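Local coordinates for protein Abbfa_003403 (PDB 4ZXH) that probably builds a peptide as a four-domain nonribosomal peptide synthetase, activating an amino acid and passing thioester intermediates on a phosphopantetheine arm, at residues Ala174-Tyr183 / Ser289-Phe297. Sequence-based numbering, arbitrary orientation.
Sequences AVNGIEFVQY and SLRNALGQF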
ATOM      1  N   ALA A 174     -46.537  14.949   6.449  1.00 43.09           N
ATOM      2  CA  ALA A 174     -45.725  16.055   6.950  1.00 42.10           C
ATOM      3  C   ALA A 174     -44.274  15.616   7.219  1.00 44.98           C
ATOM      4  O   ALA A 174     -44.006  14.498   7.666  1.00 46.54           O
ATOM      5  CB  ALA A 174     -46.342  16.642   8.203  1.00 37.31           C
ATOM      6  N   VAL A 175     -43.343  16.514   6.936  1.00 36.66           N
ATOM      7  CA  VAL A 175     -41.933  16.217   7.063  1.00 35.42           C
ATOM      8  C   VAL A 175     -41.345  16.970   8.255  1.00 40.39           C
ATOM      9  O   VAL A 175     -41.539  18.174   8.397  1.00 45.39           O
ATOM     10  CB  VAL A 175     -41.161  16.608   5.779  1.00 40.73           C
ATOM     11  CG1 VAL A 175     -39.707  16.156   5.866  1.00 46.52           C
ATOM     12  CG2 VAL A 175     -41.824  16.014   4.541  1.00 36.11           C
ATOM     13  N   ASN A 176     -40.629  16.272   9.123  1.00 42.37           N
ATOM     14  CA  ASN A 176     -39.938  16.958  10.208  1.00 38.97           C
ATOM     15  C   ASN A 176     -38.487  17.263   9.839  1.00 38.81           C
ATOM     16  O   ASN A 176     -37.696  16.352   9.563  1.00 52.59           O
ATOM     17  CB  ASN A 176     -40.005  16.131  11.490  1.00 39.15           C
ATOM     18  CG  ASN A 176     -39.527  16.905  12.707  1.00 46.52           C
ATOM     19  OD1 ASN A 176     -38.575  17.688  12.633  1.00 46.05           O
ATOM     20  ND2 ASN A 176     -40.204  16.706  13.831  1.00 48.39           N
ATOM     21  N   GLY A 177     -38.142  18.549   9.827  1.00 36.20           N
ATOM     22  CA  GLY A 177     -36.813  18.980   9.418  1.00 29.56           C
ATOM     23  C   GLY A 177     -36.028  19.559  10.586  1.00 49.86           C
ATOM     24  O   GLY A 177     -35.038  20.251  10.359  1.00 29.78           O
ATOM     25  N   ILE A 178     -36.474  19.287  11.823  1.00 31.75           N
ATOM     26  CA  ILE A 178     -35.796  19.770  13.029  1.00 32.78           C
ATOM     27  C   ILE A 178     -35.443  18.650  14.045  1.00 48.43           C
ATOM     28  O   ILE A 178     -34.657  18.859  14.979  1.00 39.11           O
ATOM     29  CB  ILE A 178     -36.653  20.850  13.747  1.00 40.42           C
ATOM     30  CG1 ILE A 178     -35.831  21.610  14.799  1.00 40.11           C
ATOM     31  CG2 ILE A 178     -37.859  20.227  14.381  1.00 36.19           C
ATOM     32  CD1 ILE A 178     -34.558  22.271  14.248  1.00 38.03           C
ATOM     33  N   GLU A 179     -36.004  17.459  13.861  1.00 41.61           N
ATOM     34  CA  GLU A 179     -35.774  16.369  14.808  1.00 36.24           C
ATOM     35  C   GLU A 179     -34.316  15.859  14.819  1.00 39.68           C
ATOM     36  O   GLU A 179     -33.826  15.435  15.857  1.00 42.37           O
ATOM     37  CB  GLU A 179     -36.728  15.210  14.512  1.00 33.90           C
ATOM     38  CG  GLU A 179     -36.547  14.001  15.440  1.00 49.22           C
ATOM     39  CD  GLU A 179     -37.108  14.219  16.846  1.00 70.07           C
ATOM     40  OE1 GLU A 179     -37.923  15.163  17.042  1.00 65.08           O
ATOM     41  OE2 GLU A 179     -36.728  13.437  17.755  1.00 81.64           O
ATOM     42  N   PHE A 180     -33.629  15.902  13.677  1.00 35.70           N
ATOM     43  CA  PHE A 180     -32.248  15.394  13.576  1.00 37.16           C
ATOM     44  C   PHE A 180     -31.334  15.941  14.671  1.00 41.51           C
ATOM     45  O   PHE A 180     -30.422  15.274  15.143  1.00 52.45           O
ATOM     46  CB  PHE A 180     -31.638  15.734  12.201  1.00 29.10           C
ATOM     47  CG  PHE A 180     -31.399  17.212  11.988  1.00 42.08           C
ATOM     48  CD1 PHE A 180     -32.468  18.081  11.722  1.00 49.59           C
ATOM     49  CD2 PHE A 180     -30.113  17.742  12.065  1.00 38.38           C
ATOM     50  CE1 PHE A 180     -32.249  19.446  11.525  1.00 40.43           C
ATOM     51  CE2 PHE A 180     -29.887  19.104  11.872  1.00 36.55           C
ATOM     52  CZ  PHE A 180     -30.957  19.959  11.600  1.00 36.09           C
ATOM     53  N   VAL A 181     -31.591  17.173  15.055  1.00 43.25           N
ATOM     54  CA  VAL A 181     -30.831  17.834  16.086  1.00 49.26           C
ATOM     55  C   VAL A 181     -31.069  17.215  17.462  1.00 47.54           C
ATOM     56  O   VAL A 181     -30.115  16.960  18.195  1.00 47.63           O
ATOM     57  CB  VAL A 181     -31.167  19.336  16.090  1.00 53.13           C
ATOM     58  CG1 VAL A 181     -31.149  19.905  17.494  1.00 54.36           C
ATOM     59  CG2 VAL A 181     -30.186  20.072  15.172  1.00 47.79           C
ATOM     60  N   GLN A 182     -32.328  16.970  17.815  1.00 44.35           N
ATOM     61  CA  GLN A 182     -32.624  16.349  19.098  1.00 48.25           C
ATOM     62  C   GLN A 182     -31.964  14.974  19.154  1.00 46.63           C
ATOM     63  O   GLN A 182     -31.311  14.631  20.137  1.00 52.21           O
ATOM     64  CB  GLN A 182     -34.132  16.239  19.329  1.00 56.16           C
ATOM     65  CG  GLN A 182     -34.490  15.920  20.776  1.00 76.26           C
ATOM     66  CD  GLN A 182     -35.988  15.970  21.048  1.00 90.38           C
ATOM     67  OE1 GLN A 182     -36.787  16.276  20.158  1.00 94.02           O
ATOM     68  NE2 GLN A 182     -36.373  15.681  22.291  1.00 89.70           N
ATOM     69  N   TYR A 183     -32.113  14.208  18.079  1.00 42.30           N
ATOM     70  CA  TYR A 183     -31.480  12.902  17.957  1.00 33.95           C
ATOM     71  C   TYR A 183     -29.976  12.966  18.232  1.00 42.64           C
ATOM     72  O   TYR A 183     -29.459  12.227  19.073  1.00 45.28           O
ATOM     73  CB  TYR A 183     -31.728  12.330  16.566  1.00 32.24           C
ATOM     74  CG  TYR A 183     -31.171  10.938  16.346  1.00 43.88           C
ATOM     75  CD1 TYR A 183     -31.894   9.813  16.733  1.00 42.02           C
ATOM     76  CD2 TYR A 183     -29.931  10.743  15.736  1.00 41.63           C
ATOM     77  CE1 TYR A 183     -31.398   8.529  16.536  1.00 39.26           C
ATOM     78  CE2 TYR A 183     -29.425   9.460  15.528  1.00 43.85           C
ATOM     79  CZ  TYR A 183     -30.172   8.354  15.937  1.00 44.48           C
ATOM     80  OH  TYR A 183     -29.703   7.069  15.743  1.00 49.36           O
ATOM     81  N   SER A 289     -41.069   7.550  15.725  1.00 66.65           N
ATOM     82  CA  SER A 289     -40.822   8.984  15.773  1.00 62.64           C
ATOM     83  C   SER A 289     -39.913   9.513  14.650  1.00 60.29           C
ATOM     84  O   SER A 289     -39.970  10.695  14.308  1.00 59.42           O
ATOM     85  CB  SER A 289     -40.212   9.335  17.132  1.00 69.12           C
ATOM     86  OG  SER A 289     -39.570  10.599  17.096  1.00 71.58           O
ATOM     87  N   LEU A 290     -39.082   8.642  14.084  1.00 55.39           N
ATOM     88  CA  LEU A 290     -38.080   9.050  13.099  1.00 49.81           C
ATOM     89  C   LEU A 290     -38.453   8.808  11.644  1.00 46.02           C
ATOM     90  O   LEU A 290     -37.641   9.069  10.748  1.00 42.12           O
ATOM     91  CB  LEU A 290     -36.763   8.329  13.362  1.00 51.16           C
ATOM     92  CG  LEU A 290     -36.067   8.661  14.668  1.00 48.56           C
ATOM     93  CD1 LEU A 290     -34.889   7.726  14.857  1.00 45.96           C
ATOM     94  CD2 LEU A 290     -35.630  10.113  14.648  1.00 40.61           C
ATOM     95  N   ARG A 291     -39.660   8.301  11.409  1.00 45.10           N
ATOM     96  CA  ARG A 291     -40.090   7.937  10.056  1.00 50.08           C
ATOM     97  C   ARG A 291     -40.248   9.132   9.103  1.00 46.36           C
ATOM     98  O   ARG A 291     -40.002   9.022   7.902  1.00 42.55           O
ATOM     99  CB  ARG A 291     -41.406   7.170  10.131  1.00 64.44           C
ATOM    100  CG  ARG A 291     -41.296   5.886  10.888  1.00 69.58           C
ATOM    101  CD  ARG A 291     -40.255   5.010  10.252  1.00 76.15           C
ATOM    102  NE  ARG A 291     -40.113   3.756  10.975  1.00 90.53           N
ATOM    103  CZ  ARG A 291     -40.895   2.700  10.783  1.00 99.17           C
ATOM    104  NH1 ARG A 291     -41.875   2.756   9.884  1.00 96.04           N
ATOM    105  NH2 ARG A 291     -40.697   1.595  11.493  1.00102.89           N
ATOM    106  N   ASN A 292     -40.667  10.270   9.643  1.00 46.18           N
ATOM    107  CA  ASN A 292     -40.903  11.455   8.835  1.00 39.51           C
ATOM    108  C   ASN A 292     -39.751  12.462   8.928  1.00 41.50           C
ATOM    109  O   ASN A 292     -39.831  13.563   8.376  1.00 42.94           O
ATOM    110  CB  ASN A 292     -42.210  12.122   9.258  1.00 42.79           C
ATOM    111  CG  ASN A 292     -42.158  12.656  10.689  1.00 62.05           C
ATOM    112  OD1 ASN A 292     -41.448  12.116  11.549  1.00 62.37           O
ATOM    113  ND2 ASN A 292     -42.907  13.730  10.947  1.00 70.42           N
ATOM    114  N   ALA A 293     -38.675  12.089   9.613  1.00 33.33           N
ATOM    115  CA  ALA A 293     -37.598  13.037   9.889  1.00 35.91           C
ATOM    116  C   ALA A 293     -36.551  13.104   8.787  1.00 35.11           C
ATOM    117  O   ALA A 293     -36.065  12.083   8.294  1.00 34.25           O
ATOM    118  CB  ALA A 293     -36.920  12.694  11.213  1.00 38.74           C
ATOM    119  N   LEU A 294     -36.189  14.318   8.405  1.00 33.52           N
ATOM    120  CA  LEU A 294     -35.037  14.481   7.540  1.00 32.37           C
ATOM    121  C   LEU A 294     -33.754  14.291   8.358  1.00 36.29           C
ATOM    122  O   LEU A 294     -33.686  14.693   9.513  1.00 47.45           O
ATOM    123  CB  LEU A 294     -35.047  15.853   6.899  1.00 34.18           C
ATOM    124  CG  LEU A 294     -36.225  16.195   6.022  1.00 28.40           C
ATOM    125  CD1 LEU A 294     -36.133  17.655   5.692  1.00 36.34           C
ATOM    126  CD2 LEU A 294     -36.165  15.367   4.777  1.00 27.55           C
ATOM    127  N   GLY A 295     -32.748  13.670   7.763  1.00 26.75           N
ATOM    128  CA  GLY A 295     -31.469  13.522   8.425  1.00 37.36           C
ATOM    129  C   GLY A 295     -30.658  12.354   7.906  1.00 37.29           C
ATOM    130  O   GLY A 295     -31.085  11.646   6.997  1.00 38.85           O
ATOM    131  N   GLN A 296     -29.480  12.156   8.487  1.00 34.27           N
ATOM    132  CA  GLN A 296     -28.605  11.063   8.094  1.00 24.30           C
ATOM    133  C   GLN A 296     -28.591  10.006   9.203  1.00 30.01           C
ATOM    134  O   GLN A 296     -27.940  10.165  10.240  1.00 35.10           O
ATOM    135  CB  GLN A 296     -27.213  11.622   7.755  1.00 30.16           C
ATOM    136  CG  GLN A 296     -25.987  10.704   7.742  1.00 34.48           C
ATOM    137  CD  GLN A 296     -26.243   9.276   7.330  1.00 37.23           C
ATOM    138  OE1 GLN A 296     -27.153   8.977   6.559  1.00 37.67           O
ATOM    139  NE2 GLN A 296     -25.393   8.380   7.815  1.00 36.96           N
ATOM    140  N   PHE A 297     -29.357   8.939   8.968  1.00 28.83           N
ATOM    141  CA  PHE A 297     -29.675   7.938   9.986  1.00 31.50           C
ATOM    142  C   PHE A 297     -29.129   6.568   9.597  1.00 32.54           C
ATOM    143  O   PHE A 297     -29.193   5.615  10.371  1.00 36.31           O
ATOM    144  CB  PHE A 297     -31.190   7.840  10.196  1.00 27.96           C
ATOM    145  CG  PHE A 297     -31.808   9.079  10.771  1.00 36.73           C
ATOM    146  CD1 PHE A 297     -31.737   9.339  12.134  1.00 42.08           C
ATOM    147  CD2 PHE A 297     -32.474   9.979   9.955  1.00 37.03           C
ATOM    148  CE1 PHE A 297     -32.313  10.484  12.677  1.00 43.56           C
ATOM    149  CE2 PHE A 297     -33.051  11.129  10.486  1.00 41.87           C
ATOM    150  CZ  PHE A 297     -32.972  11.382  11.847  1.00 40.55           C
TER
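With CG trans to its own nitrogen (chi1 -177°), Tyr183 carries its ring out from the helix to Phe297, whose CG lies trans to the carbonyl carbon and whose side chain passes it in the opposite direction. The result is a T-shaped pair: Phe297 presents its edge, led by CE1, to one face of Tyr183, with centroids 5.2 Å apart and planes at 75°. Leu290 joins from the same segment, its CD1 lying 4.0 Å from Tyr183 CE1, while its other methyl, CD2, lies beside Glu179 CG. Beyond the ring, Tyr183 OH is hydrogen-bonded to Glu22, which fixes the polar end.

At the other end the joint is made by backbone. Asn176 N donates to Asn292 O (2.9 Å), arriving above the carbonyl plane, and Leu294 N returns a straighter bond to Asn176 O (2.8 Å, 168° at the hydrogen). Because Asn176 is bonded to the residues flanking Ala293, the two chains run parallel through a single beta bridge. Beside the bridge Val175 CG1 rests on Leu294 CG at 3.5 Å, the two side chains crossing nearly at right angles. The same asparagine also shapes its own chain: its OD1 accepts a straight bond from Ile178 N (2.8 Å) and a more bent one, from above the carbonyl plane, from Glu179 N (2.9 Å), an Asx turn and Asx motif on the approach to helix 179-187.

The example illustrates how a long loop is docked by a short backbone bridge and an aromatic contact. Asp151, which takes Phe297 N on its carboxylate and pairs with Gly295 through its backbone, stands in a sequence resembling the HHxxxDG motif, and Leu294-Phe297 resembles the (I/L)GxFVNT signature; the arrangement is consistent with the floor loop of a condensation domain, of the chloramphenicol acetyltransferase-like fold, lying against the N-terminal half.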